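5-ketofructose reductase (Gluconobacter sp., PDB 7COK) reduces 5-ketofructose, probably with a nicotinamide cofactor, and represents a novel class within the shikimate dehydrogenase family. Local coordinates at residues V225-P230 / G250-Q255; K117-P122 / T244-L249; V27-H32 / S270-Q275; L194-S199 / A207-E212. All coordinates share one frame; numbering follows the deposited sequence.

How the contacts relate
Helix 248-264 takes part in contacts 1 and 2 and packs against contact 3. Contact 1 sets the helix against the loop after strand 221-224, while contact 2, the two centres about 11 Å apart, joins the short strand before that helix to the loop between helix 110-117 and strand 126-130. Contact 3, its centre about 13 Å from that of contact 1, meets it where Val253 packs on Ser270, Met273 and Ala274; it ties the C-terminal helices to the N-terminal domain. Contact 4, centred about 15 Å from contact 1 and about 28 Å from contact 3, lies in the Rossmann-type domain, where Thr198 touches a glycine-rich strand-turn-helix consistent with nucleotide binding. No ligand is bound.

Contact 1. Residues V225-P230 / G250-Q255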
# COMPACT_ATOMS: atom_id res chain seq x y z
N VAL A 225 22.77 -3.54 19.90
CA VAL A 225 21.63 -3.11 19.04
C VAL A 225 21.99 -2.92 17.56
O VAL A 225 21.10 -2.93 16.70
CB VAL A 225 20.94 -1.82 19.57
CG1 VAL A 225 20.55 -1.98 21.04
CG2 VAL A 225 21.80 -0.58 19.35
N ILE A 226 23.27 -2.74 17.27
CA ILE A 226 23.71 -2.56 15.88
C ILE A 226 23.36 -3.78 15.01
O ILE A 226 23.73 -4.89 15.35
CB ILE A 226 25.22 -2.24 15.85
CG1 ILE A 226 25.49 -0.83 16.42
CG2 ILE A 226 25.79 -2.40 14.44
CD1 ILE A 226 26.94 -0.58 16.79
N PRO A 227 22.61 -3.59 13.92
CA PRO A 227 22.24 -4.76 13.08
C PRO A 227 23.18 -5.05 11.92
O PRO A 227 23.09 -6.12 11.30
CB PRO A 227 20.86 -4.37 12.55
CG PRO A 227 20.86 -2.86 12.52
CD PRO A 227 21.86 -2.37 13.54
N ASN A 228 24.08 -4.12 11.64
CA ASN A 228 24.96 -4.19 10.49
C ASN A 228 26.32 -3.54 10.81
O ASN A 228 26.39 -2.32 10.98
CB ASN A 228 24.28 -3.52 9.28
CG ASN A 228 25.07 -3.69 7.99
OD1 ASN A 228 25.85 -4.63 7.86
ND2 ASN A 228 24.85 -2.79 7.02
N PRO A 229 27.40 -4.33 10.93
CA PRO A 229 27.38 -5.79 10.84
C PRO A 229 26.72 -6.43 12.05
O PRO A 229 26.81 -5.89 13.14
CB PRO A 229 28.86 -6.16 10.78
CG PRO A 229 29.59 -5.02 11.43
CD PRO A 229 28.74 -3.79 11.27
N PRO A 230 26.06 -7.59 11.87
CA PRO A 230 25.45 -8.17 13.07
C PRO A 230 26.48 -8.68 14.06
O PRO A 230 26.26 -8.59 15.27
CB PRO A 230 24.57 -9.29 12.52
CG PRO A 230 25.13 -9.60 11.17
CD PRO A 230 25.67 -8.31 10.64
N GLY A 250 19.18 -9.97 14.87
CA GLY A 250 18.16 -10.79 15.53
C GLY A 250 17.12 -9.93 16.24
O GLY A 250 15.93 -10.27 16.31
N MET A 251 17.57 -8.82 16.82
CA MET A 251 16.65 -7.95 17.57
C MET A 251 15.67 -7.25 16.63
O MET A 251 14.47 -7.15 16.93
CB MET A 251 17.43 -6.92 18.37
CG MET A 251 18.30 -7.48 19.46
SD MET A 251 19.09 -6.11 20.33
CE MET A 251 20.53 -6.95 21.01
N LEU A 252 16.17 -6.77 15.50
CA LEU A 252 15.31 -6.21 14.47
C LEU A 252 14.30 -7.24 13.97
O LEU A 252 13.12 -6.91 13.81
CB LEU A 252 16.17 -5.71 13.31
CG LEU A 252 16.60 -4.26 13.21
CD1 LEU A 252 17.21 -4.08 11.83
CD2 LEU A 252 15.44 -3.28 13.41
N VAL A 253 14.74 -8.47 13.73
CA VAL A 253 13.82 -9.52 13.33
C VAL A 253 12.74 -9.72 14.38
O VAL A 253 11.54 -9.75 14.05
CB VAL A 253 14.59 -10.82 13.01
CG1 VAL A 253 13.64 -11.99 12.80
CG2 VAL A 253 15.44 -10.61 11.77
N ASN A 254 13.14 -9.81 15.64
CA ASN A 254 12.17 -9.96 16.73
C ASN A 254 11.17 -8.83 16.80
O ASN A 254 10.00 -9.06 17.11
CB ASN A 254 12.86 -10.16 18.08
CG ASN A 254 13.47 -11.54 18.22
OD1 ASN A 254 12.96 -12.51 17.64
ND2 ASN A 254 14.56 -11.65 18.98
N GLN A 255 11.63 -7.62 16.55
CA GLN A 255 10.76 -6.45 16.57
C GLN A 255 9.69 -6.56 15.47
O GLN A 255 8.51 -6.26 15.69
CB GLN A 255 11.59 -5.21 16.34
CG GLN A 255 10.81 -3.93 16.47
CD GLN A 255 11.70 -2.75 16.77
OE1 GLN A 255 11.20 -1.71 17.17
NE2 GLN A 255 13.03 -2.90 16.60
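Pro227 and Leu252 meet where the loop after strand 221-224, at the carboxy-terminal edge of a Rossmann-type parallel sheet, runs past the first turns of helix 248-264. The two side chains cross obliquely, and a single branch of the leucine does the touching: its CD1 methyl is set against one side of the pyrrolidine, 3.7 Å from Pro227 CB and 3.9 Å from Pro227 CG, while CD2 turns away from the ring. One residue earlier on the helix, Met251 reaches the start of the loop in a different manner. Its CG is anti to the carbonyl carbon (chi1 -64°) and the chain beyond is extended, which carries the sulfur out to Val225 and brings Met251 SD to 4.1 Å from Val225 CA, so that it meets backbone as much as side chain. Met251 itself is buried, flanked by Phe112 and Ser115 of helix 110-117, whereas Leu252 and Pro227 are more open. The contact is wholly apolar and modest, with 148 Å² buried in all. It joins the loop to the helix at two points, and the one methyl-to-sulfur approach, Val225 CG1 to Met251 SD, is longer at 4.4 Å.

Contact 2. Residues K117-P122 / T244-L249; sequences KTVTSP and TTLDGL
Val119 holds this contact together, reaching from the loop between helix 110-117 and strand 126-130 to strand 245-246, the last strand in the order of the Rossmann-type parallel sheet. Its two methyls divide the work. CG1 meets the threonine methyl tip to tip, with Val119 CG1 3.7 Å from Thr244 CG2, and CG2 faces the leucine, with Val119 CG2 4.0 Å from Leu246 CD1. The other leucine methyl closes the group, Leu246 CD2 standing 4.2 Å from Val119 CG1. On the threonine, OG1 is beside the backbone N (chi1 -66°), which puts CG2 anti to that N, presents the methyl to the valine and leaves the hydroxyl on the more distant side.

The buried side is the one that ends on Leu246, which also rests on Val221 and Ala223 of strand 221-224, and Val119 shares the Val221 surface. The shortest approach, however, is at the exposed Thr244. The apolar cluster is thus buried at Leu246 and open to solvent at Thr118, Val119 and Thr244. At the loose end Thr118 adds little, its hydroxyl being engaged by a hydrogen bond with the carbonyl oxygen of Ser115 in the preceding helix. Just beyond the strand, Asp247 takes the N-cap position of helix 248-264, its OD1 accepting from Gly250 N. Across the contact, Thr118 OG1 comes no nearer than 4.2 Å to Leu246 CD2.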
# COMPACT_ATOMS: atom_id res chain seq x y z
N LYS A 117 15.46 -13.19 26.26
CA LYS A 117 14.69 -14.31 26.81
C LYS A 117 15.08 -15.67 26.23
O LYS A 117 14.82 -16.71 26.88
CB LYS A 117 13.20 -14.03 26.67
CG LYS A 117 12.72 -13.04 27.73
CD LYS A 117 11.28 -12.60 27.54
CE LYS A 117 10.78 -11.85 28.76
NZ LYS A 117 9.31 -11.60 28.66
N THR A 118 15.74 -15.69 25.07
CA THR A 118 16.29 -16.96 24.54
C THR A 118 17.45 -17.49 25.37
O THR A 118 17.82 -18.67 25.25
CB THR A 118 16.73 -16.90 23.06
OG1 THR A 118 17.83 -16.00 22.92
CG2 THR A 118 15.59 -16.45 22.14
N VAL A 119 18.08 -16.63 26.18
CA VAL A 119 19.26 -17.07 26.94
C VAL A 119 19.09 -17.02 28.46
O VAL A 119 19.69 -17.82 29.17
CB VAL A 119 20.57 -16.37 26.48
CG1 VAL A 119 20.87 -16.72 25.03
CG2 VAL A 119 20.51 -14.86 26.67
N THR A 120 18.29 -16.07 28.94
CA THR A 120 18.07 -15.87 30.38
C THR A 120 16.86 -14.97 30.64
O THR A 120 16.35 -14.31 29.71
CB THR A 120 19.36 -15.35 31.09
OG1 THR A 120 19.10 -15.16 32.48
CG2 THR A 120 19.89 -14.06 30.46
N SER A 121 16.39 -14.95 31.88
CA SER A 121 15.32 -14.04 32.27
C SER A 121 15.89 -12.71 32.72
O SER A 121 16.93 -12.68 33.37
CB SER A 121 14.46 -14.64 33.39
OG SER A 121 13.40 -13.76 33.74
N PRO A 122 15.21 -11.60 32.39
CA PRO A 122 15.63 -10.28 32.87
C PRO A 122 15.33 -10.04 34.35
O PRO A 122 15.93 -9.14 34.94
CB PRO A 122 14.79 -9.32 32.03
CG PRO A 122 13.60 -10.11 31.61
CD PRO A 122 14.14 -11.48 31.38
N THR A 244 28.16 -15.32 26.17
CA THR A 244 26.98 -15.50 25.34
C THR A 244 26.65 -14.13 24.76
O THR A 244 26.57 -13.15 25.51
CB THR A 244 25.81 -16.02 26.18
OG1 THR A 244 26.12 -17.33 26.65
CG2 THR A 244 24.51 -16.09 25.35
N THR A 245 26.49 -14.08 23.44
CA THR A 245 26.20 -12.81 22.72
C THR A 245 24.86 -12.78 21.99
O THR A 245 24.37 -13.80 21.50
CB THR A 245 27.30 -12.46 21.70
OG1 THR A 245 27.39 -13.50 20.72
CG2 THR A 245 28.67 -12.29 22.39
N LEU A 246 24.29 -11.57 21.90
CA LEU A 246 23.05 -11.34 21.18
C LEU A 246 23.20 -10.20 20.20
O LEU A 246 23.49 -9.08 20.59
CB LEU A 246 21.90 -11.05 22.15
CG LEU A 246 21.70 -12.15 23.21
CD1 LEU A 246 20.86 -11.65 24.36
CD2 LEU A 246 21.09 -13.37 22.57
N ASP A 247 22.95 -10.49 18.93
CA ASP A 247 23.16 -9.51 17.89
C ASP A 247 21.94 -8.66 17.51
O ASP A 247 20.77 -9.04 17.75
CB ASP A 247 23.76 -10.20 16.66
CG ASP A 247 22.73 -10.99 15.90
OD1 ASP A 247 22.02 -10.38 15.06
OD2 ASP A 247 22.63 -12.21 16.12
N GLY A 248 22.22 -7.50 16.93
CA GLY A 248 21.19 -6.50 16.67
C GLY A 248 20.30 -6.84 15.51
O GLY A 248 19.19 -6.32 15.41
N LEU A 249 20.78 -7.70 14.61
CA LEU A 249 19.96 -8.13 13.46
C LEU A 249 18.84 -9.03 13.99
O LEU A 249 17.68 -8.82 13.64
CB LEU A 249 20.85 -8.79 12.39
CG LEU A 249 20.27 -9.19 11.04
CD1 LEU A 249 21.40 -9.35 10.04
CD2 LEU A 249 19.50 -10.49 11.10

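Contact 3. Residues V27-H32 / S270-Q275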
# COMPACT_ATOMS: atom_id res chain seq x y z
N VAL A 27 9.73 -7.81 6.37
CA VAL A 27 8.39 -8.17 6.75
C VAL A 27 7.69 -8.91 5.60
O VAL A 27 7.06 -9.90 5.84
CB VAL A 27 7.60 -6.93 7.21
CG1 VAL A 27 6.14 -7.26 7.42
CG2 VAL A 27 8.20 -6.40 8.51
N GLU A 28 7.88 -8.46 4.36
CA GLU A 28 7.20 -9.11 3.23
C GLU A 28 7.80 -10.49 2.98
O GLU A 28 7.06 -11.40 2.58
CB GLU A 28 7.20 -8.24 1.98
CG GLU A 28 6.22 -7.09 2.12
CD GLU A 28 5.97 -6.33 0.84
OE1 GLU A 28 6.79 -6.44 -0.10
OE2 GLU A 28 4.95 -5.62 0.76
N ALA A 29 9.09 -10.67 3.29
CA ALA A 29 9.67 -12.01 3.18
C ALA A 29 8.96 -12.96 4.15
O ALA A 29 8.62 -14.11 3.81
CB ALA A 29 11.16 -11.96 3.42
N GLY A 30 8.68 -12.46 5.35
CA GLY A 30 7.88 -13.18 6.34
C GLY A 30 6.46 -13.47 5.88
O GLY A 30 6.00 -14.60 5.99
N TYR A 31 5.79 -12.45 5.35
CA TYR A 31 4.44 -12.64 4.81
C TYR A 31 4.41 -13.75 3.74
O TYR A 31 3.54 -14.61 3.76
CB TYR A 31 3.89 -11.35 4.19
CG TYR A 31 3.52 -10.21 5.15
CD1 TYR A 31 3.17 -10.44 6.48
CD2 TYR A 31 3.51 -8.91 4.69
CE1 TYR A 31 2.81 -9.39 7.31
CE2 TYR A 31 3.15 -7.84 5.51
CZ TYR A 31 2.81 -8.09 6.82
OH TYR A 31 2.47 -7.04 7.67
N HIS A 32 5.39 -13.71 2.83
CA HIS A 32 5.42 -14.64 1.69
C HIS A 32 5.68 -16.06 2.17
O HIS A 32 5.04 -16.98 1.72
CB HIS A 32 6.46 -14.18 0.68
CG HIS A 32 6.54 -15.05 -0.54
ND1 HIS A 32 5.61 -14.98 -1.55
CD2 HIS A 32 7.43 -16.00 -0.89
CE1 HIS A 32 5.93 -15.85 -2.49
NE2 HIS A 32 7.03 -16.49 -2.12
N SER A 270 11.25 -16.25 11.74
CA SER A 270 12.46 -15.46 12.01
C SER A 270 13.61 -15.76 11.05
O SER A 270 14.32 -14.83 10.65
CB SER A 270 12.96 -15.60 13.45
OG SER A 270 12.02 -15.09 14.38
N ALA A 271 13.80 -17.04 10.69
CA ALA A 271 14.91 -17.42 9.83
C ALA A 271 14.90 -16.69 8.47
O ALA A 271 15.92 -16.15 8.05
CB ALA A 271 15.00 -18.94 9.65
N VAL A 272 13.74 -16.64 7.81
CA VAL A 272 13.69 -16.00 6.50
C VAL A 272 13.77 -14.48 6.61
O VAL A 272 14.38 -13.83 5.73
CB VAL A 272 12.48 -16.46 5.65
CG1 VAL A 272 12.65 -16.08 4.19
CG2 VAL A 272 12.38 -17.96 5.69
N MET A 273 13.25 -13.93 7.71
CA MET A 273 13.36 -12.51 7.94
C MET A 273 14.83 -12.12 8.13
O MET A 273 15.33 -11.16 7.52
CB MET A 273 12.51 -12.11 9.13
CG MET A 273 11.03 -12.26 8.80
SD MET A 273 9.99 -12.06 10.24
CE MET A 273 9.99 -10.27 10.37
N ALA A 274 15.54 -12.90 8.94
CA ALA A 274 16.95 -12.69 9.21
C ALA A 274 17.80 -12.82 7.97
O ALA A 274 18.63 -11.96 7.69
CB ALA A 274 17.44 -13.66 10.26
N GLN A 275 17.57 -13.89 7.20
CA GLN A 275 18.33 -14.09 5.97
C GLN A 275 18.11 -12.96 4.98
O GLN A 275 19.06 -12.52 4.33
CB GLN A 275 18.06 -15.47 5.34
CG GLN A 275 19.06 -15.85 4.22
CD GLN A 275 20.54 -15.72 4.61
OE1 GLN A 275 20.92 -15.95 5.76
NE2 GLN A 275 21.39 -15.35 3.66
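Gly30 and Met273 mark the point where helices 27-32 and 270-275 come nearest, their CA atoms 5.7 Å apart and the segment axes 8.2 Å apart, running in roughly antiparallel directions at 144°. The glycine makes such closeness possible, since a beta carbon at this position would stand only 3.4 Å from Met273 SD. In its absence the methionine lies close to the backbone, with Met273 CG 4.1 Å from Gly30 CA. A bend at the last torsion (chi3 78°) then swings the terminal methyl toward the neighbouring turn, where Met273 CE lies 4.5 Å from Val27 CA.

In the two-domain architecture of the shikimate dehydrogenase family, this is a place where a C-terminal helix returns to the substrate-binding domain: helix 270-281 packs on helix 23-34, and Met273 also touches Val253 of helix 248-264. Beside the methionine, Ala29 and Val272 form a looser, partly exposed pair, Ala29 CB standing 4.4 Å from Val272 CG1. Val27 points away from the other helix, and its CG1 methyl lies 3.4 Å above the plane of the Tyr31 ring, displaced toward the rim. The tyrosine hydroxyl is hydrogen-bonded with Thr11, and Glu28 makes a salt bridge through OE1 to Arg39 of the second subunit while its OE2 accepts from Tyr40 N.

Contact 4. Residues L194-S199 / A207-E212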
# COMPACT_ATOMS: atom_id res chain seq x y z
N LEU A 194 25.28 -6.81 29.65
CA LEU A 194 25.86 -5.60 29.06
C LEU A 194 25.29 -5.38 27.67
O LEU A 194 25.34 -6.26 26.83
CB LEU A 194 27.38 -5.72 29.01
CG LEU A 194 28.14 -4.60 28.29
CD1 LEU A 194 28.01 -3.30 29.07
CD2 LEU A 194 29.62 -4.92 28.18
N ILE A 195 24.75 -4.18 27.42
CA ILE A 195 24.11 -3.87 26.16
C ILE A 195 24.73 -2.64 25.54
O ILE A 195 24.76 -1.57 26.18
CB ILE A 195 22.60 -3.56 26.36
CG1 ILE A 195 21.90 -4.65 27.19
CG2 ILE A 195 21.93 -3.37 25.01
CD1 ILE A 195 20.57 -4.20 27.76
N ASN A 196 25.23 -2.76 24.31
CA ASN A 196 25.60 -1.57 23.57
C ASN A 196 24.40 -0.96 22.87
O ASN A 196 23.84 -1.57 21.96
CB ASN A 196 26.65 -1.87 22.52
CG ASN A 196 26.92 -0.66 21.68
OD1 ASN A 196 27.26 0.39 22.22
ND2 ASN A 196 26.65 -0.74 20.40
N ALA A 197 24.06 0.29 23.23
CA ALA A 197 23.01 1.03 22.54
C ALA A 197 23.57 2.24 21.78
O ALA A 197 22.83 3.14 21.39
CB ALA A 197 21.95 1.44 23.55
N THR A 198 24.88 2.24 21.57
CA THR A 198 25.53 3.29 20.78
C THR A 198 25.55 2.90 19.32
O THR A 198 25.24 1.75 18.96
CB THR A 198 26.99 3.61 21.24
OG1 THR A 198 27.88 2.58 20.79
CG2 THR A 198 27.07 3.82 22.77
N SER A 199 25.93 3.83 18.47
CA SER A 199 26.20 3.49 17.07
C SER A 199 27.67 3.22 16.80
O SER A 199 28.06 3.14 15.64
CB SER A 199 25.66 4.57 16.13
OG SER A 199 24.25 4.64 16.20
N ALA A 207 35.46 -0.79 14.69
CA ALA A 207 35.15 0.15 15.77
C ALA A 207 34.37 -0.55 16.87
O ALA A 207 33.50 -1.37 16.59
CB ALA A 207 34.37 1.33 15.23
N ALA A 208 34.71 -0.24 18.12
CA ALA A 208 33.96 -0.76 19.27
C ALA A 208 33.82 0.32 20.34
O ALA A 208 34.71 1.18 20.49
CB ALA A 208 34.64 -2.01 19.83
N PRO A 209 32.70 0.31 21.09
CA PRO A 209 32.61 1.27 22.19
C PRO A 209 33.70 1.02 23.24
O PRO A 209 34.09 -0.15 23.44
CB PRO A 209 31.25 0.96 22.83
CG PRO A 209 30.90 -0.43 22.39
CD PRO A 209 31.53 -0.59 21.04
N PRO A 210 34.20 2.10 23.90
CA PRO A 210 35.31 1.96 24.86
C PRO A 210 34.87 1.31 26.17
O PRO A 210 34.37 1.97 27.08
CB PRO A 210 35.82 3.40 25.04
CG PRO A 210 34.67 4.26 24.67
CD PRO A 210 33.86 3.52 23.65
N VAL A 211 35.08 -0.00 26.22
CA VAL A 211 34.73 -0.82 27.38
C VAL A 211 35.97 -1.60 27.75
O VAL A 211 36.67 -2.13 26.87
CB VAL A 211 33.63 -1.84 27.03
CG1 VAL A 211 33.28 -2.74 28.21
CG2 VAL A 211 32.38 -1.12 26.54
N GLU A 212 36.25 -1.67 29.05
CA GLU A 212 37.28 -2.55 29.57
C GLU A 212 36.72 -3.97 29.50
O GLU A 212 35.93 -4.42 30.36
CB GLU A 212 37.66 -2.17 30.98
CG GLU A 212 38.73 -3.07 31.56
CD GLU A 212 39.10 -2.65 32.96
OE1 GLU A 212 38.21 -2.67 33.82
OE2 GLU A 212 40.29 -2.30 33.19
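Leu194 opens the contact from strand 193-196 of the Rossmann-type parallel sheet, its CD2 methyl lying 4.3 Å from Val211 CG1 in the returning loop. Two residues on, the strand ends in an Asx turn at Asn196. CG is anti to the backbone N (chi1 175°), and the amide is gripped at both ends. Its OD1 accepts two bonds: Thr198 OG1 donates from 2.7 Å within the carbonyl plane, on a lone pair, while Thr198 N, 3.1 Å from Asn196 OD1, comes from well above that plane. The ND2 end bonds to Thr198 O at 3.2 Å, a bent link of 138°, and also to Asp224 OD1. With the amide's rotation so fixed, the carbonyl oxygen lies against Pro209, whose CG is 3.7 Å from Asn196 OD1. An alanine in place of Asn196 would lose these bonds, and the Thr198 hydroxyl and Asp224 carboxylate would probably be left without this mate while a gap opened beside the proline. Phe234 and Trp181 also pack on that proline. At Thr198 the hydroxyl, hydrogen-bonded also with Ile200 N, completes the contact, its OG1 4.3 Å from Pro209 CB.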